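Local coordinates for N-terminal acetyltransferase B complex subunit NAT3 (Candida albicans, PDB 5K04), which probably serves as the catalytic subunit of the NatB complex, transferring the acetyl group of acetyl-coenzyme A to the N-termini of proteins, at residues B[41-46]-B[55-60]; B[71-76]-B[101-106]; B[110-115]-B[156-161]. All blocks are in the same frame, centred on the assembly; numbering follows the deposited sequence.

Contact 1. Residues B[41-46]-B[55-60]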
loop_
_atom_site.group_PDB
_atom_site.type_symbol
_atom_site.label_atom_id
_atom_site.label_comp_id
_atom_site.label_asym_id
_atom_site.label_seq_id
_atom_site.Cartn_x
_atom_site.Cartn_y
_atom_site.Cartn_z
ATOM N N GLN B 41 -21.085 6.007 -4.848
ATOM C CA GLN B 41 -21.972 5.008 -4.253
ATOM C C GLN B 41 -21.895 3.644 -4.940
ATOM O O GLN B 41 -22.396 2.657 -4.385
ATOM C CB GLN B 41 -23.417 5.500 -4.279
ATOM C CG GLN B 41 -23.672 6.725 -3.422
ATOM C CD GLN B 41 -25.160 7.012 -3.236
ATOM O OE1 GLN B 41 -25.959 6.099 -3.009
ATOM N NE2 GLN B 41 -25.530 8.296 -3.316
ATOM N N LEU B 42 -21.301 3.571 -6.133
ATOM C CA LEU B 42 -21.261 2.358 -6.939
ATOM C C LEU B 42 -19.929 1.640 -6.786
ATOM O O LEU B 42 -19.578 0.779 -7.598
ATOM C CB LEU B 42 -21.545 2.686 -8.409
ATOM C CG LEU B 42 -22.804 3.538 -8.707
ATOM C CD1 LEU B 42 -23.203 3.472 -10.180
ATOM C CD2 LEU B 42 -23.988 3.143 -7.841
ATOM N N PHE B 43 -19.190 1.984 -5.744
ATOM C CA PHE B 43 -17.905 1.374 -5.427
ATOM C C PHE B 43 -18.004 1.030 -3.940
ATOM O O PHE B 43 -17.777 1.867 -3.054
ATOM C CB PHE B 43 -16.741 2.317 -5.760
ATOM C CG PHE B 43 -15.386 1.639 -5.825
ATOM C CD1 PHE B 43 -15.209 0.337 -5.370
ATOM C CD2 PHE B 43 -14.281 2.327 -6.329
ATOM C CE1 PHE B 43 -13.968 -0.274 -5.418
ATOM C CE2 PHE B 43 -13.030 1.723 -6.390
ATOM C CZ PHE B 43 -12.877 0.413 -5.934
ATOM N N TYR B 44 -18.391 -0.208 -3.677
ATOM C CA TYR B 44 -18.581 -0.686 -2.322
ATOM C C TYR B 44 -17.961 -2.068 -2.192
ATOM O O TYR B 44 -17.708 -2.770 -3.178
ATOM C CB TYR B 44 -20.067 -0.731 -1.923
ATOM C CG TYR B 44 -20.951 -1.387 -2.953
ATOM C CD1 TYR B 44 -21.182 -2.761 -2.937
ATOM C CD2 TYR B 44 -21.563 -0.637 -3.942
ATOM C CE1 TYR B 44 -22.021 -3.367 -3.893
ATOM C CE2 TYR B 44 -22.391 -1.230 -4.908
ATOM C CZ TYR B 44 -22.612 -2.588 -4.877
ATOM O OH TYR B 44 -23.409 -3.160 -5.840
ATOM N N LYS B 45 -17.736 -2.443 -0.944
ATOM C CA LYS B 45 -17.019 -3.650 -0.607
ATOM C C LYS B 45 -17.864 -4.498 0.330
ATOM O O LYS B 45 -18.704 -3.996 1.090
ATOM C CB LYS B 45 -15.672 -3.330 0.055
ATOM C CG LYS B 45 -15.793 -2.531 1.365
ATOM C CD LYS B 45 -14.454 -2.465 2.098
ATOM C CE LYS B 45 -14.543 -1.680 3.398
ATOM N NZ LYS B 45 -13.170 -1.570 3.999
ATOM N N SER B 46 -17.639 -5.801 0.242
ATOM C CA SER B 46 -18.167 -6.733 1.216
ATOM C C SER B 46 -17.110 -6.948 2.284
ATOM O O SER B 46 -15.908 -6.847 2.022
ATOM C CB SER B 46 -18.562 -8.065 0.569
ATOM O OG SER B 46 -17.469 -8.675 -0.114
ATOM N N SER B 55 -13.985 -9.010 1.760
ATOM C CA SER B 55 -14.213 -10.284 1.100
ATOM C C SER B 55 -14.491 -10.130 -0.393
ATOM O O SER B 55 -14.469 -11.131 -1.120
ATOM C CB SER B 55 -15.382 -11.000 1.778
ATOM O OG SER B 55 -16.496 -10.131 1.872
ATOM N N GLY B 56 -14.750 -8.907 -0.856
ATOM C CA GLY B 56 -14.983 -8.635 -2.261
ATOM C C GLY B 56 -15.369 -7.184 -2.451
ATOM O O GLY B 56 -15.551 -6.435 -1.489
ATOM N N TYR B 57 -15.493 -6.791 -3.720
ATOM C CA TYR B 57 -15.950 -5.442 -4.015
ATOM C C TYR B 57 -16.621 -5.390 -5.380
ATOM O O TYR B 57 -16.470 -6.287 -6.214
ATOM C CB TYR B 57 -14.812 -4.403 -3.940
ATOM C CG TYR B 57 -13.601 -4.653 -4.836
ATOM C CD1 TYR B 57 -13.569 -4.217 -6.156
ATOM C CD2 TYR B 57 -12.471 -5.289 -4.330
ATOM C CE1 TYR B 57 -12.450 -4.436 -6.958
ATOM C CE2 TYR B 57 -11.361 -5.515 -5.102
ATOM C CZ TYR B 57 -11.343 -5.087 -6.416
ATOM O OH TYR B 57 -10.212 -5.329 -7.161
ATOM N N MET B 58 -17.398 -4.316 -5.558
ATOM C CA MET B 58 -18.071 -3.960 -6.796
ATOM C C MET B 58 -17.643 -2.556 -7.210
ATOM O O MET B 58 -17.645 -1.634 -6.388
ATOM C CB MET B 58 -19.594 -4.002 -6.633
ATOM C CG MET B 58 -20.311 -3.020 -7.538
ATOM S SD MET B 58 -20.133 -3.475 -9.233
ATOM C CE MET B 58 -20.950 -4.987 -9.059
ATOM N N MET B 59 -17.221 -2.418 -8.471
ATOM C CA MET B 59 -16.995 -1.131 -9.111
ATOM C C MET B 59 -17.965 -1.063 -10.271
ATOM O O MET B 59 -17.903 -1.895 -11.182
ATOM C CB MET B 59 -15.556 -0.965 -9.616
ATOM C CG MET B 59 -14.476 -1.237 -8.580
ATOM S SD MET B 59 -12.872 -1.404 -9.314
ATOM C CE MET B 59 -12.862 0.172 -10.005
ATOM N N ALA B 60 -18.877 -0.103 -10.222
ATOM C CA ALA B 60 -19.816 0.122 -11.301
ATOM C C ALA B 60 -19.880 1.619 -11.591
ATOM O O ALA B 60 -19.361 2.448 -10.838
ATOM C CB ALA B 60 -21.206 -0.445 -10.962
#

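Contact 2. Residues B[71-76]-B[101-106]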
loop_
_atom_site.group_PDB
_atom_site.type_symbol
_atom_site.label_atom_id
_atom_site.label_comp_id
_atom_site.label_asym_id
_atom_site.label_seq_id
_atom_site.Cartn_x
_atom_site.Cartn_y
_atom_site.Cartn_z
ATOM N N TRP B 71 -30.009 6.697 -19.861
ATOM C CA TRP B 71 -28.869 6.298 -19.051
ATOM C C TRP B 71 -28.968 4.825 -18.678
ATOM O O TRP B 71 -30.056 4.247 -18.618
ATOM C CB TRP B 71 -28.773 7.151 -17.771
ATOM C CG TRP B 71 -28.244 8.509 -18.021
ATOM C CD1 TRP B 71 -28.915 9.562 -18.576
ATOM C CD2 TRP B 71 -26.922 8.976 -17.743
ATOM N NE1 TRP B 71 -28.091 10.659 -18.657
ATOM C CE2 TRP B 71 -26.861 10.325 -18.150
ATOM C CE3 TRP B 71 -25.790 8.393 -17.173
ATOM C CZ2 TRP B 71 -25.709 11.092 -18.020
ATOM C CZ3 TRP B 71 -24.646 9.149 -17.048
ATOM C CH2 TRP B 71 -24.611 10.485 -17.466
ATOM N N HIS B 72 -27.803 4.234 -18.412
ATOM C CA HIS B 72 -27.709 2.866 -17.929
ATOM C C HIS B 72 -26.520 2.754 -16.987
ATOM O O HIS B 72 -25.602 3.578 -17.017
ATOM C CB HIS B 72 -27.556 1.875 -19.073
ATOM C CG HIS B 72 -26.241 1.968 -19.770
ATOM N ND1 HIS B 72 -25.217 1.070 -19.553
ATOM C CD2 HIS B 72 -25.775 2.860 -20.674
ATOM C CE1 HIS B 72 -24.179 1.401 -20.301
ATOM N NE2 HIS B 72 -24.491 2.487 -20.987
ATOM N N THR B 73 -26.543 1.723 -16.144
ATOM C CA THR B 73 -25.411 1.420 -15.284
ATOM C C THR B 73 -24.571 0.314 -15.911
ATOM O O THR B 73 -25.064 -0.522 -16.677
ATOM C CB THR B 73 -25.832 1.010 -13.868
ATOM O OG1 THR B 73 -26.151 -0.371 -13.851
ATOM C CG2 THR B 73 -27.046 1.774 -13.453
ATOM N N HIS B 74 -23.284 0.333 -15.580
ATOM C CA HIS B 74 -22.316 -0.595 -16.135
ATOM C C HIS B 74 -21.479 -1.160 -15.002
ATOM O O HIS B 74 -20.988 -0.406 -14.154
ATOM C CB HIS B 74 -21.411 0.083 -17.167
ATOM C CG HIS B 74 -20.414 -0.848 -17.778
ATOM N ND1 HIS B 74 -20.699 -1.612 -18.890
ATOM C CD2 HIS B 74 -19.148 -1.162 -17.415
ATOM C CE1 HIS B 74 -19.643 -2.347 -19.194
ATOM N NE2 HIS B 74 -18.695 -2.101 -18.308
ATOM N N ILE B 75 -21.340 -2.485 -14.980
ATOM C CA ILE B 75 -20.445 -3.161 -14.046
ATOM C C ILE B 75 -19.059 -3.243 -14.681
ATOM O O ILE B 75 -18.911 -3.789 -15.780
ATOM C CB ILE B 75 -20.969 -4.561 -13.695
ATOM C CG1 ILE B 75 -22.270 -4.472 -12.904
ATOM C CG2 ILE B 75 -19.931 -5.313 -12.892
ATOM C CD1 ILE B 75 -23.062 -5.766 -12.917
ATOM N N THR B 76 -18.044 -2.703 -14.003
ATOM C CA THR B 76 -16.673 -2.847 -14.482
ATOM C C THR B 76 -15.894 -3.933 -13.758
ATOM O O THR B 76 -15.090 -4.621 -14.386
ATOM C CB THR B 76 -15.913 -1.522 -14.376
ATOM O OG1 THR B 76 -15.539 -1.282 -13.021
ATOM C CG2 THR B 76 -16.794 -0.441 -14.831
ATOM N N THR B 101 -30.570 4.135 -5.690
ATOM C CA THR B 101 -31.560 4.922 -6.426
ATOM C C THR B 101 -30.964 5.508 -7.694
ATOM O O THR B 101 -31.676 5.708 -8.686
ATOM C CB THR B 101 -32.132 6.038 -5.545
ATOM O OG1 THR B 101 -31.072 6.893 -5.097
ATOM C CG2 THR B 101 -32.852 5.455 -4.338
ATOM N N GLN B 102 -29.667 5.793 -7.662
ATOM C CA GLN B 102 -28.940 6.227 -8.845
ATOM C C GLN B 102 -29.009 5.171 -9.952
ATOM O O GLN B 102 -29.158 5.510 -11.133
ATOM C CB GLN B 102 -27.508 6.537 -8.411
ATOM C CG GLN B 102 -26.463 6.683 -9.477
ATOM C CD GLN B 102 -25.146 7.177 -8.877
ATOM O OE1 GLN B 102 -24.861 6.945 -7.698
ATOM N NE2 GLN B 102 -24.359 7.892 -9.678
ATOM N N VAL B 103 -28.946 3.884 -9.578
ATOM C CA VAL B 103 -29.076 2.788 -10.542
ATOM C C VAL B 103 -30.523 2.617 -10.986
ATOM O O VAL B 103 -30.799 2.404 -12.171
ATOM C CB VAL B 103 -28.538 1.478 -9.935
ATOM C CG1 VAL B 103 -28.867 0.287 -10.831
ATOM C CG2 VAL B 103 -27.041 1.564 -9.678
ATOM N N LYS B 104 -31.468 2.681 -10.036
ATOM C CA LYS B 104 -32.881 2.499 -10.362
ATOM C C LYS B 104 -33.368 3.527 -11.373
ATOM O O LYS B 104 -34.331 3.272 -12.105
ATOM C CB LYS B 104 -33.732 2.593 -9.099
ATOM C CG LYS B 104 -33.633 1.412 -8.137
ATOM C CD LYS B 104 -34.543 1.698 -6.954
ATOM C CE LYS B 104 -34.472 0.637 -5.889
ATOM N NZ LYS B 104 -35.297 1.047 -4.722
ATOM N N ASP B 105 -32.739 4.700 -11.399
ATOM C CA ASP B 105 -33.084 5.764 -12.326
ATOM C C ASP B 105 -32.507 5.540 -13.709
ATOM O O ASP B 105 -32.787 6.338 -14.610
ATOM C CB ASP B 105 -32.590 7.112 -11.801
ATOM C CG ASP B 105 -33.324 7.564 -10.558
ATOM O OD1 ASP B 105 -34.331 6.914 -10.193
ATOM O OD2 ASP B 105 -32.886 8.564 -9.944
ATOM N N THR B 106 -31.682 4.511 -13.888
ATOM C CA THR B 106 -31.229 4.149 -15.218
ATOM C C THR B 106 -32.127 3.054 -15.776
ATOM O O THR B 106 -32.996 2.518 -15.092
ATOM C CB THR B 106 -29.774 3.705 -15.208
ATOM O OG1 THR B 106 -29.678 2.424 -14.580
ATOM C CG2 THR B 106 -28.920 4.730 -14.479
#

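Contact 3. Residues B[110-115]-B[156-161]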
loop_
_atom_site.group_PDB
_atom_site.type_symbol
_atom_site.label_atom_id
_atom_site.label_comp_id
_atom_site.label_asym_id
_atom_site.label_seq_id
_atom_site.Cartn_x
_atom_site.Cartn_y
_atom_site.Cartn_z
ATOM N N ASP B 110 -25.672 -3.202 -17.684
ATOM C CA ASP B 110 -24.922 -4.016 -18.625
ATOM C C ASP B 110 -23.531 -4.310 -18.062
ATOM O O ASP B 110 -23.129 -3.793 -17.010
ATOM C CB ASP B 110 -24.845 -3.338 -20.003
ATOM C CG ASP B 110 -23.721 -2.327 -20.111
ATOM O OD1 ASP B 110 -23.441 -1.622 -19.119
ATOM O OD2 ASP B 110 -23.108 -2.242 -21.194
ATOM N N LEU B 111 -22.794 -5.139 -18.800
ATOM C CA LEU B 111 -21.500 -5.656 -18.391
ATOM C C LEU B 111 -20.910 -6.403 -19.571
ATOM O O LEU B 111 -21.622 -6.821 -20.489
ATOM C CB LEU B 111 -21.614 -6.596 -17.190
ATOM C CG LEU B 111 -22.555 -7.771 -17.475
ATOM C CD1 LEU B 111 -21.819 -9.031 -17.963
ATOM C CD2 LEU B 111 -23.405 -8.089 -16.282
ATOM N N PHE B 112 -19.606 -6.608 -19.505
ATOM C CA PHE B 112 -18.880 -7.370 -20.506
ATOM C C PHE B 112 -18.369 -8.646 -19.870
ATOM O O PHE B 112 -17.743 -8.603 -18.809
ATOM C CB PHE B 112 -17.707 -6.576 -21.076
ATOM C CG PHE B 112 -18.114 -5.324 -21.818
ATOM C CD1 PHE B 112 -19.110 -5.354 -22.780
ATOM C CD2 PHE B 112 -17.480 -4.128 -21.562
ATOM C CE1 PHE B 112 -19.470 -4.221 -23.466
ATOM C CE2 PHE B 112 -17.831 -2.980 -22.248
ATOM C CZ PHE B 112 -18.836 -3.029 -23.203
ATOM N N VAL B 113 -18.643 -9.773 -20.522
ATOM C CA VAL B 113 -18.063 -11.067 -20.184
ATOM C C VAL B 113 -17.379 -11.603 -21.433
ATOM O O VAL B 113 -17.947 -11.549 -22.531
ATOM C CB VAL B 113 -19.130 -12.059 -19.665
ATOM C CG1 VAL B 113 -18.559 -13.445 -19.540
ATOM C CG2 VAL B 113 -19.616 -11.625 -18.306
ATOM N N LYS B 114 -16.157 -12.101 -21.274
ATOM C CA LYS B 114 -15.468 -12.685 -22.414
ATOM C C LYS B 114 -16.240 -13.899 -22.916
ATOM O O LYS B 114 -16.884 -14.614 -22.146
ATOM C CB LYS B 114 -14.034 -13.072 -22.049
ATOM C CG LYS B 114 -13.103 -11.886 -21.769
ATOM C CD LYS B 114 -13.098 -10.905 -22.936
ATOM C CE LYS B 114 -12.013 -9.849 -22.793
ATOM N NZ LYS B 114 -12.148 -8.807 -23.857
ATOM N N VAL B 115 -16.183 -14.106 -24.233
ATOM C CA VAL B 115 -16.930 -15.173 -24.902
ATOM C C VAL B 115 -16.536 -16.551 -24.370
ATOM O O VAL B 115 -17.348 -17.487 -24.373
ATOM C CB VAL B 115 -16.712 -15.044 -26.429
ATOM C CG1 VAL B 115 -16.974 -16.353 -27.141
ATOM C CG2 VAL B 115 -17.613 -13.921 -27.004
ATOM N N ALA B 156 -16.147 -10.188 -26.465
ATOM C CA ALA B 156 -16.955 -10.216 -25.262
ATOM C C ALA B 156 -18.436 -10.236 -25.614
ATOM O O ALA B 156 -18.852 -9.893 -26.727
ATOM C CB ALA B 156 -16.656 -9.022 -24.357
ATOM N N PHE B 157 -19.225 -10.673 -24.639
ATOM C CA PHE B 157 -20.667 -10.511 -24.665
ATOM C C PHE B 157 -21.026 -9.322 -23.782
ATOM O O PHE B 157 -20.685 -9.304 -22.595
ATOM C CB PHE B 157 -21.370 -11.773 -24.168
ATOM C CG PHE B 157 -21.298 -12.927 -25.113
ATOM C CD1 PHE B 157 -21.569 -12.753 -26.456
ATOM C CD2 PHE B 157 -20.970 -14.199 -24.655
ATOM C CE1 PHE B 157 -21.514 -13.824 -27.337
ATOM C CE2 PHE B 157 -20.911 -15.278 -25.537
ATOM C CZ PHE B 157 -21.185 -15.090 -26.878
ATOM N N ASP B 158 -21.680 -8.323 -24.368
ATOM C CA ASP B 158 -22.432 -7.364 -23.575
ATOM C C ASP B 158 -23.717 -8.031 -23.124
ATOM O O ASP B 158 -24.513 -8.480 -23.958
ATOM C CB ASP B 158 -22.748 -6.106 -24.376
ATOM C CG ASP B 158 -23.488 -5.061 -23.554
ATOM O OD1 ASP B 158 -22.833 -4.408 -22.717
ATOM O OD2 ASP B 158 -24.714 -4.899 -23.733
ATOM N N MET B 159 -23.902 -8.119 -21.808
ATOM C CA MET B 159 -25.080 -8.706 -21.192
ATOM C C MET B 159 -25.864 -7.602 -20.502
ATOM O O MET B 159 -25.283 -6.717 -19.867
ATOM C CB MET B 159 -24.691 -9.796 -20.179
ATOM C CG MET B 159 -23.842 -10.925 -20.779
ATOM S SD MET B 159 -23.428 -12.220 -19.644
ATOM C CE MET B 159 -25.023 -12.933 -19.519
ATOM N N ARG B 160 -27.186 -7.656 -20.627
ATOM C CA ARG B 160 -28.045 -6.624 -20.079
ATOM C C ARG B 160 -29.124 -7.219 -19.189
ATOM O O ARG B 160 -29.591 -8.341 -19.406
ATOM C CB ARG B 160 -28.703 -5.825 -21.181
ATOM C CG ARG B 160 -27.775 -4.951 -21.946
ATOM C CD ARG B 160 -28.570 -4.253 -23.018
ATOM N NE ARG B 160 -27.794 -3.235 -23.708
ATOM C CZ ARG B 160 -28.343 -2.270 -24.440
ATOM N NH1 ARG B 160 -29.661 -2.199 -24.559
ATOM N NH2 ARG B 160 -27.576 -1.377 -25.044
ATOM N N LYS B 161 -29.505 -6.440 -18.170
ATOM C CA LYS B 161 -30.676 -6.711 -17.341
ATOM C C LYS B 161 -31.531 -5.452 -17.283
ATOM O O LYS B 161 -31.129 -4.451 -16.679
ATOM C CB LYS B 161 -30.289 -7.145 -15.932
ATOM C CG LYS B 161 -31.500 -7.306 -15.018
ATOM C CD LYS B 161 -31.097 -8.033 -13.742
ATOM C CE LYS B 161 -32.278 -8.276 -12.803
ATOM N NZ LYS B 161 -31.773 -8.687 -11.454
#

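Contact 1. Residues B[41-46]-B[55-60]
The antiparallel beta hairpin of strands 43-48 and 53-65 is gripped on both faces by aromatic-methionine pairs, Phe-43 with Met-59 and Tyr-44 with Met-58. Phe-43 and Met-59 form a non-hydrogen-bonded pair whose side chains lie side by side and point the same way. With CG anti to the backbone N (chi1 -164°), the Phe-43 ring receives Met-59 CG over one face, 3.5 Å from the ring centroid and offset toward the rim. Met-59 SD stands more obliquely, 4.4 Å from the centroid of the Phe-43 ring, a Met-aromatic contact. A long unbranched thioether suits this place because it can follow a flat ring. Helix 29-38 packs on this face through Tyr-32, which touches both residues.

On the opposite face Tyr-44 CG sits between the backbone N and the carbonyl carbon (chi1 48°), and Met-58 CB lies over the ring, 4.0 Å from its centroid. The Tyr-44 hydroxyl is bonded to the carbonyl of Leu-93, so the polar tip of this buried ring has a partner.

The backbones are zipped by hydrogen bonds. Met-58 N reaches Tyr-44 O at 2.9 Å in a nearly straight bond, while Tyr-44 N returns a longer one to Met-58 O; Ala-60 N bonds Leu-42 O, and Ser-46 N bonds Gly-56 O. Near the turn, Ser-46 OG and Ser-55 OG come within 2.6 Å of each other, and Ser-55 OG also bonds Glu-48. Gly-56 has no side chain on the face to which Ser-46 points, which lets that hydroxyl settle close to the backbone. Small residues at the turn end and bulky apolar ones farther along build a two-faced hairpin in the central sheet of the GNAT fold.

Contact 2. Residues B[71-76]-B[101-106]
Thr-73 and Thr-106 meet through branches set by similar first torsions. In each, OG1 lies between the backbone N and the carbonyl carbon (chi1 84° in Thr-73, 71° in Thr-106), while the methyl CG2 stands anti to the carbonyl carbon. Thr-73 on strand 70-80 thereby presents CG2 to the segment 101-106, its side chain crossing those of Val-103 and Thr-106 at about a right angle. Thr-73 CG2 meets Val-103 CG1 at 3.5 Å and Thr-106 CG2 at 3.6 Å. The same methyl is modelled 2.9 Å from Thr-106 OG1, shorter than a methyl and an oxygen normally allow, so that detail is doubtful. Beta-branched residues suit this place, being compact and bringing methyls close to the main chain. Ile-109 of strand 108-114 touches both Thr-73 and Val-103 and extends the apolar patch.

Thr-106 also leans on the strand backbone, its CB lying 3.5 Å from both Trp-71 O and His-72 CA. The side chain of Trp-71 adds a looser contact through CB, and its indole leads away.

The polar end of Thr-106 turns back on its own segment. Its OG1 donates to Val-103 O at 2.7 Å, in the carbonyl plane and on a lone pair, and Thr-106 N bonds the same oxygen at 2.9 Å. Two donors from one residue therefore fix the turn that leads toward strand 108-114.

With no hydrogen bond between them, the two segments meet by van der Waals packing, largely of methyls; the backbone bond of Trp-71 with Leu-107, just beyond the turn, ties the chain to the strand. The buried hydroxyl of Thr-106 is satisfied by the turn's own carbonyl.

Contact 3. Residues B[110-115]-B[156-161]
Asp-110 to Lys-114 pair with Ala-156 to Arg-160 where strands 108-114 and 156-162 run antiparallel, the final strand lying between 108-114 and 130-135 in the GNAT sheet. Backbone bonds come first. Val-113 and Phe-157 exchange two, the shorter from Phe-157 N to Val-113 O at 2.6 Å; Met-159 N bonds Leu-111 O at 2.9 Å, but the return bond from Leu-111 N is weak.

Charged groups gather on the face of Asp-110 and Asp-158. Asp-110 OD2 and Asp-158 OD1 lie only 2.7 Å apart, with carboxylate planes 55° from each other. Asp-110 OD1 bonds His-74, and Asp-158 OD2 forms a long salt bridge to Arg-160 NE.

Apolar packing fills the other face, beside coenzyme A and helix 118-126. Leu-111 CD1 meets Met-159 CB at 3.7 Å, and Met-159 SD touches Val-113 CG2, the flexible thioether bridging two branched side chains. Beyond the strand end, Val-115 CG2 sits over the centre of the Phe-157 ring, 3.8 Å from its centroid.

In the fold
All three contacts reach one mixed sheet, but they differ in place and kind. Contacts 1 and 3 are antiparallel strand pairings, whereas contact 2 packs a helical segment and turn against a strand. Contact 1 is the most buried and central, with aromatic-methionine packing; contact 2 is small and largely buried, without cross-segment hydrogen bonds; contact 3 is only partly buried and brings in charge. Neighbouring strands join them: Met-59 O accepts from Thr-76 N between contacts 1 and 2, and Thr-73 O accepts from Asp-110 N between contacts 2 and 3. Contacts 1 and 3 do not touch, their centres lying about 19 Å apart.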